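Local coordinates for B12-binding domain-containing protein (Kitasatospora setae, PDB 6WTE) that probably transfers a methyl group from S-adenosylmethionine to C2 of tryptophan, using bound cobalamin and a [4Fe-4S] cluster in a non-radical reaction, at residues H14-P19 with Y213-L218; A21-T26 with V207-Y212; E257-A260 with D266-T269. All blocks are in the same frame, centred on the assembly; numbering follows the deposited sequence. Where two conformers were deposited one is given.

Contact 1: H14-P19 with Y213-L218; sequences HPPIAP and YRRGGL
The backbone of Arg215 points CB at the Pro16 ring, and chi1 -54° then puts CG anti to the carbonyl carbon and beside the backbone N; across from it, Ile17 folds its CG1 branch (chi1 -67°) until CD1 reaches Gly217. Arg215 and Gly217 belong to the Schellman motif that ends helix 209-214, and Pro16 and Ile17 pack on it. Gly216, with positive phi, is its C-prime residue: Gly216 N bonds Tyr213 O at 3.1 Å, and Gly217 N returns to Tyr212 O. Arg215 is where the chain leaves helical geometry. Facing this turn is the proline-rich loop between strand 4-9 and helix 20-31 of the B12-binding domain, which contains a cis peptide before Pro15.

Pro16 CG meets Arg215 CB at 3.8 Å, the two side chains crossing at about a right angle, while Pro16 CD is 3.8 Å from Arg215 O. Beyond CB the arginine bends at chi3, and its NH1 forms a salt bridge with Glu211, one turn back on its own helix. Gly217, lacking a side chain, lets the loop backbone close in: Gly217 CA lies 3.5 Å from Pro16 O in a bent CA-H...O contact, and 4.2 Å from Ile17 CD1. Pro15, Ile17 and Leu218 all belong to the cobalamin pocket, so both segments of the contact meet the cofactor as well as each other. Leu218 O also takes a weak hydrogen bond from cobalamin. Although no direct hydrogen bond spans the segments, a water does: it accepts from Ala18 N at 2.9 Å and donates to Leu218 O at 2.9 Å.

Contact 2: A21-T26 with V207-Y212; sequences ALDVLT and VDNLEY
Asp23 projects from helix 20-31 toward Val207 and Asn209, its CG anti to the carbonyl carbon and beside the backbone N (chi1 -84°). From CB the chain leads to CG, which lies 4.0 Å from Val207 CB. There the carboxylate divides its work. OD1 rests against the valine, 3.4 Å from Val207 CB, and accepts a hydrogen bond from a water that also accepts one from Val207 N. A second water lies between OD1 and Val207 O. OD2 goes to the amide: Asn209 ND2 donates to Asp23 OD2 at 2.9 Å, nearly straight at 171°; the bond uses the syn lone pair of OD2, and OD2 lies in the amide plane of Asn209. A further water donates to Asp23 OD2 at 2.8 Å and to Asn209 OD1 at 2.7 Å, so direct and water-mediated links run side by side and should fix the amide's rotation.

Helix 20-31 follows the first strand of the Rossmann-like B12-binding domain, and its Ala21, Val24 and Leu25 touch cobalamin. Leu22 and Asp23 instead face Val207, just ahead of helix 209-214, and Asp23 also reaches Asn209 in its first turn. Leu22 CB packs on Val207 CG2 at 3.8 Å, and both side chains also touch Val38 of strand 35-40.

The buried carboxylate has a charged partner too, a salt bridge from OD2 to Arg199 NE. Asn209 ND2 spends its other donor on Arg200 O. One residue earlier, Asp208 is the N-cap of helix 209-214: its OD1 accepts from Glu211 N at 3.3 Å, approached from above the carboxylate plane.

Contact 3: E257-A260 with D266-T269; sequences ESLA and DQHT
In the radical SAM core, helix 249-261 precedes strand 266-269, which pairs in parallel with strand 219-221; the helix thus lies on the beta-alpha-beta crossover between these neighbouring strands of the partial TIM-barrel fold. Gln267 spans the gap between helix and strand. With CG anti to its carbonyl carbon (chi1 -57°) and the chain extended beyond CG, its amide is carried right up to Leu259. The leucine crosses it obliquely and touches with two parts: CB lies 3.3 Å from Gln267 NE2, while CD1 reaches Gln267 CD at 4.0 Å.

No hydrogen bond joins the two segments. The buried amide nitrogen donates to Met256 O on the helix and to Ile264 O in the loop that leads to the strand. These two bonds should hold the amide in a set orientation, tying the helix to its own return loop. Strand 266-269 also comes close to the cofactor, since His268 touches cobalamin; the histidine's ND1 is bonded to Thr269 O at 2.8 Å. Ala260 comes nearest through its backbone, with Ala260 N 3.6 Å from Gln267 NE2 and Ala260 CB 4.1 Å from the same nitrogen.

How the contacts relate
All three contacts lie on the same side of the chain's centre. Contacts 1 and 2 share helix 209-214, one at its end and the other at its start, with centres 11 Å apart; the Tyr212 ring lies against the backbone of Ile17 and Ala18, its OH reaches Pro19 CD, and its backbone O accepts from Gly217 N. Both join the B12-binding domain to the region of helix 209-214, across more than 180 residues. Contact 3 follows later along the chain, 13 Å from each of the others between centres, and is internal to the radical SAM core. Through Tyr213 OH and Asp266 OD2, a probable hydrogen bond of 3.0 Å, helix 209-214 also meets strand 266-269 of that core.

Contact 1: H14-P19 with Y213-L218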
loop_
_atom_site.group_PDB
_atom_site.type_symbol
_atom_site.label_atom_id
_atom_site.label_comp_id
_atom_site.label_asym_id
_atom_site.label_seq_id
_atom_site.Cartn_x
_atom_site.Cartn_y
_atom_site.Cartn_z
ATOM N N HIS A 14 -7.714 6.037 -10.836
ATOM C CA HIS A 14 -7.309 5.393 -12.072
ATOM C C HIS A 14 -5.864 5.771 -12.387
ATOM O O HIS A 14 -5.441 6.893 -12.098
ATOM C CB HIS A 14 -8.213 5.782 -13.247
ATOM C CG HIS A 14 -9.595 5.210 -13.162
ATOM N ND1 HIS A 14 -10.276 4.744 -14.265
ATOM C CD2 HIS A 14 -10.423 5.033 -12.105
ATOM C CE1 HIS A 14 -11.465 4.303 -13.893
ATOM N NE2 HIS A 14 -11.580 4.468 -12.587
ATOM N N PRO A 15 -5.073 4.861 -12.982
ATOM C CA PRO A 15 -5.421 3.505 -13.432
ATOM C C PRO A 15 -5.888 2.596 -12.298
ATOM O O PRO A 15 -5.355 2.660 -11.191
ATOM C CB PRO A 15 -4.114 2.990 -14.049
ATOM C CG PRO A 15 -3.044 3.855 -13.493
ATOM C CD PRO A 15 -3.668 5.192 -13.278
ATOM N N PRO A 16 -6.891 1.771 -12.583
ATOM C CA PRO A 16 -7.601 1.067 -11.510
ATOM C C PRO A 16 -6.863 -0.172 -11.034
ATOM O O PRO A 16 -6.265 -0.912 -11.820
ATOM C CB PRO A 16 -8.935 0.698 -12.168
ATOM C CG PRO A 16 -8.579 0.521 -13.612
ATOM C CD PRO A 16 -7.501 1.536 -13.904
ATOM N N ILE A 17 -6.922 -0.394 -9.722
ATOM C CA ILE A 17 -6.304 -1.543 -9.071
ATOM C C ILE A 17 -7.402 -2.313 -8.352
ATOM O O ILE A 17 -8.126 -1.737 -7.531
ATOM C CB ILE A 17 -5.209 -1.110 -8.078
ATOM C CG1 ILE A 17 -4.023 -0.487 -8.824
ATOM C CG2 ILE A 17 -4.799 -2.277 -7.189
ATOM C CD1 ILE A 17 -3.439 -1.383 -9.901
ATOM N N ALA A 18 -7.520 -3.604 -8.652
ATOM C CA ALA A 18 -8.590 -4.405 -8.073
ATOM C C ALA A 18 -8.508 -4.372 -6.548
ATOM O O ALA A 18 -7.415 -4.479 -5.979
ATOM C CB ALA A 18 -8.515 -5.851 -8.565
ATOM N N PRO A 19 -9.638 -4.192 -5.855
ATOM C CA PRO A 19 -9.657 -4.223 -4.371
ATOM C C PRO A 19 -9.563 -5.647 -3.831
ATOM O O PRO A 19 -10.538 -6.271 -3.399
ATOM C CB PRO A 19 -10.999 -3.567 -4.040
ATOM C CG PRO A 19 -11.859 -3.909 -5.213
ATOM C CD PRO A 19 -10.954 -3.851 -6.419
ATOM N N TYR A 213 -7.930 -6.284 -14.958
ATOM C CA TYR A 213 -6.778 -6.733 -15.733
ATOM C C TYR A 213 -6.778 -6.116 -17.125
ATOM O O TYR A 213 -5.733 -5.689 -17.625
ATOM C CB TYR A 213 -6.777 -8.258 -15.816
ATOM C CG TYR A 213 -5.553 -8.851 -16.468
ATOM C CD1 TYR A 213 -4.338 -8.883 -15.799
ATOM C CD2 TYR A 213 -5.616 -9.393 -17.747
ATOM C CE1 TYR A 213 -3.219 -9.428 -16.378
ATOM C CE2 TYR A 213 -4.493 -9.952 -18.342
ATOM C CZ TYR A 213 -3.300 -9.964 -17.649
ATOM O OH TYR A 213 -2.186 -10.510 -18.226
ATOM N N ARG A 214 -7.948 -6.040 -17.764
ATOM C CA ARG A 214 -8.033 -5.447 -19.092
ATOM C C ARG A 214 -7.787 -3.947 -19.074
ATOM O O ARG A 214 -7.439 -3.373 -20.113
ATOM C CB ARG A 214 -9.399 -5.747 -19.712
ATOM C CG ARG A 214 -9.601 -7.217 -20.045
ATOM C CD ARG A 214 -10.975 -7.481 -20.648
ATOM N NE ARG A 214 -11.216 -6.686 -21.851
ATOM C CZ ARG A 214 -12.134 -5.729 -21.940
ATOM N NH1 ARG A 214 -12.286 -5.054 -23.071
ATOM N NH2 ARG A 214 -12.908 -5.451 -20.899
ATOM N N ARG A 215 -7.960 -3.300 -17.924
ATOM C CA ARG A 215 -7.703 -1.876 -17.790
ATOM C C ARG A 215 -6.327 -1.594 -17.195
ATOM O O ARG A 215 -6.047 -0.455 -16.816
ATOM C CB ARG A 215 -8.810 -1.225 -16.955
ATOM C CG ARG A 215 -10.194 -1.518 -17.528
ATOM C CD ARG A 215 -11.336 -0.864 -16.761
ATOM N NE ARG A 215 -11.708 0.427 -17.330
ATOM C CZ ARG A 215 -12.934 0.937 -17.286
ATOM N NH1 ARG A 215 -13.917 0.259 -16.710
ATOM N NH2 ARG A 215 -13.181 2.120 -17.830
ATOM N N GLY A 216 -5.460 -2.606 -17.131
ATOM C CA GLY A 216 -4.080 -2.436 -16.733
ATOM C C GLY A 216 -3.758 -2.891 -15.327
ATOM O O GLY A 216 -2.578 -2.878 -14.948
ATOM N N GLY A 217 -4.762 -3.287 -14.547
ATOM C CA GLY A 217 -4.544 -3.694 -13.172
ATOM C C GLY A 217 -4.096 -5.134 -13.061
ATOM O O GLY A 217 -4.909 -6.054 -13.188
ATOM N N LEU A 218 -2.802 -5.338 -12.825
ATOM C CA LEU A 218 -2.247 -6.681 -12.819
ATOM C C LEU A 218 -2.952 -7.554 -11.793
ATOM O O LEU A 218 -3.516 -7.075 -10.800
ATOM C CB LEU A 218 -0.752 -6.651 -12.499
ATOM C CG LEU A 218 0.192 -5.948 -13.472
ATOM C CD1 LEU A 218 1.601 -6.455 -13.232
ATOM C CD2 LEU A 218 -0.238 -6.172 -14.913
HETATM O O HOH W 1 -5.495 -5.067 -10.154
#

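Contact 2: A21-T26 with V207-Y212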
loop_
_atom_site.group_PDB
_atom_site.type_symbol
_atom_site.label_atom_id
_atom_site.label_comp_id
_atom_site.label_asym_id
_atom_site.label_seq_id
_atom_site.Cartn_x
_atom_site.Cartn_y
_atom_site.Cartn_z
ATOM N N ALA A 21 -8.564 -6.847 -1.173
ATOM C CA ALA A 21 -9.111 -7.013 0.172
ATOM C C ALA A 21 -10.513 -7.597 0.140
ATOM O O ALA A 21 -10.843 -8.487 0.930
ATOM C CB ALA A 21 -9.130 -5.667 0.896
ATOM N N LEU A 22 -11.348 -7.121 -0.783
ATOM C CA LEU A 22 -12.733 -7.567 -0.795
ATOM C C LEU A 22 -12.852 -9.028 -1.224
ATOM O O LEU A 22 -13.759 -9.733 -0.765
ATOM C CB LEU A 22 -13.569 -6.643 -1.689
ATOM C CG LEU A 22 -13.639 -5.164 -1.269
ATOM C CD1 LEU A 22 -14.750 -4.423 -2.018
ATOM C CD2 LEU A 22 -13.839 -5.011 0.246
ATOM N N ASP A 23 -11.937 -9.518 -2.071
ATOM C CA ASP A 23 -11.956 -10.939 -2.400
ATOM C C ASP A 23 -11.585 -11.785 -1.188
ATOM O O ASP A 23 -12.169 -12.855 -0.968
ATOM C CB ASP A 23 -11.010 -11.242 -3.567
ATOM C CG ASP A 23 -11.641 -10.989 -4.933
ATOM O OD1 ASP A 23 -12.888 -10.887 -5.039
ATOM O OD2 ASP A 23 -10.881 -10.925 -5.925
ATOM N N VAL A 24 -10.609 -11.329 -0.398
ATOM C CA VAL A 24 -10.248 -12.033 0.831
ATOM C C VAL A 24 -11.437 -12.067 1.785
ATOM O O VAL A 24 -11.779 -13.116 2.346
ATOM C CB VAL A 24 -9.026 -11.371 1.495
ATOM C CG1 VAL A 24 -8.630 -12.140 2.749
ATOM C CG2 VAL A 24 -7.845 -11.288 0.526
ATOM N N LEU A 25 -12.079 -10.915 1.985
ATOM C CA LEU A 25 -13.197 -10.838 2.922
ATOM C C LEU A 25 -14.396 -11.630 2.422
ATOM O O LEU A 25 -15.088 -12.280 3.216
ATOM C CB LEU A 25 -13.585 -9.379 3.155
ATOM C CG LEU A 25 -12.505 -8.471 3.726
ATOM C CD1 LEU A 25 -13.064 -7.053 3.858
ATOM C CD2 LEU A 25 -12.038 -8.992 5.078
ATOM N N THR A 26 -14.660 -11.581 1.112
ATOM C CA THR A 26 -15.782 -12.329 0.552
ATOM C C THR A 26 -15.607 -13.822 0.792
ATOM O O THR A 26 -16.540 -14.506 1.221
ATOM C CB THR A 26 -15.929 -12.033 -0.941
ATOM O OG1 THR A 26 -16.293 -10.657 -1.131
ATOM C CG2 THR A 26 -16.981 -12.951 -1.582
ATOM N N VAL A 207 -16.038 -8.642 -6.941
ATOM C CA VAL A 207 -14.918 -7.964 -7.586
ATOM C C VAL A 207 -14.682 -8.594 -8.954
ATOM O O VAL A 207 -14.579 -9.822 -9.081
ATOM C CB VAL A 207 -13.653 -8.026 -6.712
ATOM C CG1 VAL A 207 -12.476 -7.434 -7.454
ATOM C CG2 VAL A 207 -13.856 -7.268 -5.398
ATOM N N ASP A 208 -14.623 -7.754 -9.986
ATOM C CA ASP A 208 -14.471 -8.200 -11.377
ATOM C C ASP A 208 -12.990 -8.144 -11.742
ATOM O O ASP A 208 -12.494 -7.140 -12.254
ATOM C CB ASP A 208 -15.305 -7.339 -12.314
ATOM C CG ASP A 208 -15.435 -7.946 -13.706
ATOM O OD1 ASP A 208 -14.600 -8.804 -14.071
ATOM O OD2 ASP A 208 -16.373 -7.559 -14.430
ATOM N N ASN A 209 -12.287 -9.251 -11.509
ATOM C CA ASN A 209 -10.836 -9.231 -11.653
ATOM C C ASN A 209 -10.401 -9.045 -13.101
ATOM O O ASN A 209 -9.437 -8.316 -13.366
ATOM C CB ASN A 209 -10.236 -10.497 -11.051
ATOM C CG ASN A 209 -10.168 -10.428 -9.535
ATOM O OD1 ASN A 209 -9.249 -9.832 -8.982
ATOM N ND2 ASN A 209 -11.151 -11.019 -8.860
ATOM N N LEU A 210 -11.097 -9.674 -14.055
ATOM C CA LEU A 210 -10.694 -9.524 -15.451
ATOM C C LEU A 210 -10.891 -8.093 -15.928
ATOM O O LEU A 210 -10.084 -7.578 -16.710
ATOM C CB LEU A 210 -11.467 -10.499 -16.340
ATOM C CG LEU A 210 -11.076 -10.453 -17.819
ATOM C CD1 LEU A 210 -9.613 -10.895 -18.015
ATOM C CD2 LEU A 210 -12.022 -11.304 -18.641
ATOM N N GLU A 211 -11.950 -7.427 -15.458
ATOM C CA GLU A 211 -12.162 -6.029 -15.825
ATOM C C GLU A 211 -10.965 -5.170 -15.433
ATOM O O GLU A 211 -10.478 -4.362 -16.231
ATOM C CB GLU A 211 -13.436 -5.497 -15.163
ATOM C CG GLU A 211 -13.792 -4.071 -15.565
ATOM C CD GLU A 211 -14.130 -3.932 -17.043
ATOM O OE1 GLU A 211 -14.521 -4.936 -17.677
ATOM O OE2 GLU A 211 -14.005 -2.809 -17.575
ATOM N N TYR A 212 -10.462 -5.347 -14.209
ATOM C CA TYR A 212 -9.270 -4.612 -13.798
ATOM C C TYR A 212 -8.067 -4.996 -14.646
ATOM O O TYR A 212 -7.267 -4.134 -15.028
ATOM C CB TYR A 212 -8.972 -4.869 -12.325
ATOM C CG TYR A 212 -9.819 -4.041 -11.396
ATOM C CD1 TYR A 212 -9.465 -2.734 -11.093
ATOM C CD2 TYR A 212 -10.972 -4.564 -10.826
ATOM C CE1 TYR A 212 -10.232 -1.967 -10.237
ATOM C CE2 TYR A 212 -11.750 -3.802 -9.969
ATOM C CZ TYR A 212 -11.370 -2.504 -9.680
ATOM O OH TYR A 212 -12.120 -1.731 -8.826
HETATM O O HOH W 2 -15.513 -10.161 -4.318
HETATM O O HOH W 3 -14.040 -11.738 -7.328
HETATM O O HOH W 4 -9.139 -8.777 -6.447
#

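Contact 3: E257-A260 with D266-T269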
loop_
_atom_site.group_PDB
_atom_site.type_symbol
_atom_site.label_atom_id
_atom_site.label_comp_id
_atom_site.label_asym_id
_atom_site.label_seq_id
_atom_site.Cartn_x
_atom_site.Cartn_y
_atom_site.Cartn_z
ATOM N N GLU A 257 -3.101 -20.141 -9.981
ATOM C CA GLU A 257 -3.535 -20.957 -11.106
ATOM C C GLU A 257 -4.923 -20.539 -11.569
ATOM O O GLU A 257 -5.189 -20.480 -12.774
ATOM C CB GLU A 257 -3.513 -22.437 -10.716
ATOM C CG GLU A 257 -3.641 -23.398 -11.884
ATOM C CD GLU A 257 -3.512 -24.843 -11.454
ATOM O OE1 GLU A 257 -2.563 -25.163 -10.704
ATOM O OE2 GLU A 257 -4.356 -25.662 -11.870
ATOM N N SER A 258 -5.812 -20.222 -10.619
ATOM C CA SER A 258 -7.156 -19.766 -10.966
ATOM C C SER A 258 -7.111 -18.449 -11.729
ATOM O O SER A 258 -7.836 -18.269 -12.715
ATOM C CB SER A 258 -8.006 -19.615 -9.705
ATOM O OG SER A 258 -9.320 -19.188 -10.038
ATOM N N LEU A 259 -6.264 -17.516 -11.288
ATOM C CA LEU A 259 -6.069 -16.278 -12.036
ATOM C C LEU A 259 -5.579 -16.568 -13.452
ATOM O O LEU A 259 -6.143 -16.068 -14.433
ATOM C CB LEU A 259 -5.077 -15.380 -11.301
ATOM C CG LEU A 259 -5.573 -14.779 -9.986
ATOM C CD1 LEU A 259 -4.461 -14.011 -9.277
ATOM C CD2 LEU A 259 -6.773 -13.879 -10.264
ATOM N N ALA A 260 -4.540 -17.400 -13.577
ATOM C CA ALA A 260 -3.975 -17.677 -14.892
ATOM C C ALA A 260 -4.985 -18.361 -15.803
ATOM O O ALA A 260 -4.978 -18.133 -17.018
ATOM C CB ALA A 260 -2.722 -18.541 -14.760
ATOM N N ASP A 266 -0.254 -11.829 -15.901
ATOM C CA ASP A 266 0.638 -10.969 -15.131
ATOM C C ASP A 266 0.119 -10.845 -13.705
ATOM O O ASP A 266 -0.979 -10.323 -13.480
ATOM C CB ASP A 266 0.744 -9.589 -15.781
ATOM C CG ASP A 266 1.436 -9.629 -17.126
ATOM O OD1 ASP A 266 2.682 -9.682 -17.151
ATOM O OD2 ASP A 266 0.730 -9.634 -18.157
ATOM N N GLN A 267 0.903 -11.314 -12.742
ATOM C CA GLN A 267 0.499 -11.291 -11.344
ATOM C C GLN A 267 1.579 -10.618 -10.519
ATOM O O GLN A 267 2.771 -10.870 -10.712
ATOM C CB GLN A 267 0.219 -12.705 -10.826
ATOM C CG GLN A 267 -0.841 -13.423 -11.660
ATOM C CD GLN A 267 -1.097 -14.850 -11.218
ATOM O OE1 GLN A 267 -0.643 -15.271 -10.159
ATOM N NE2 GLN A 267 -1.831 -15.603 -12.038
ATOM N N HIS A 268 1.149 -9.741 -9.623
ATOM C CA HIS A 268 2.047 -8.975 -8.772
ATOM C C HIS A 268 1.888 -9.462 -7.338
ATOM O O HIS A 268 0.763 -9.528 -6.831
ATOM C CB HIS A 268 1.727 -7.483 -8.888
ATOM C CG HIS A 268 2.814 -6.583 -8.389
ATOM N ND1 HIS A 268 3.050 -6.372 -7.047
ATOM C CD2 HIS A 268 3.730 -5.841 -9.053
ATOM C CE1 HIS A 268 4.064 -5.538 -6.907
ATOM N NE2 HIS A 268 4.497 -5.202 -8.108
ATOM N N THR A 269 3.001 -9.820 -6.691
ATOM C CA THR A 269 2.931 -10.211 -5.286
ATOM C C THR A 269 2.523 -9.005 -4.449
ATOM O O THR A 269 2.954 -7.880 -4.712
ATOM C CB THR A 269 4.274 -10.763 -4.789
ATOM O OG1 THR A 269 5.307 -9.789 -4.987
ATOM C CG2 THR A 269 4.637 -12.036 -5.529
#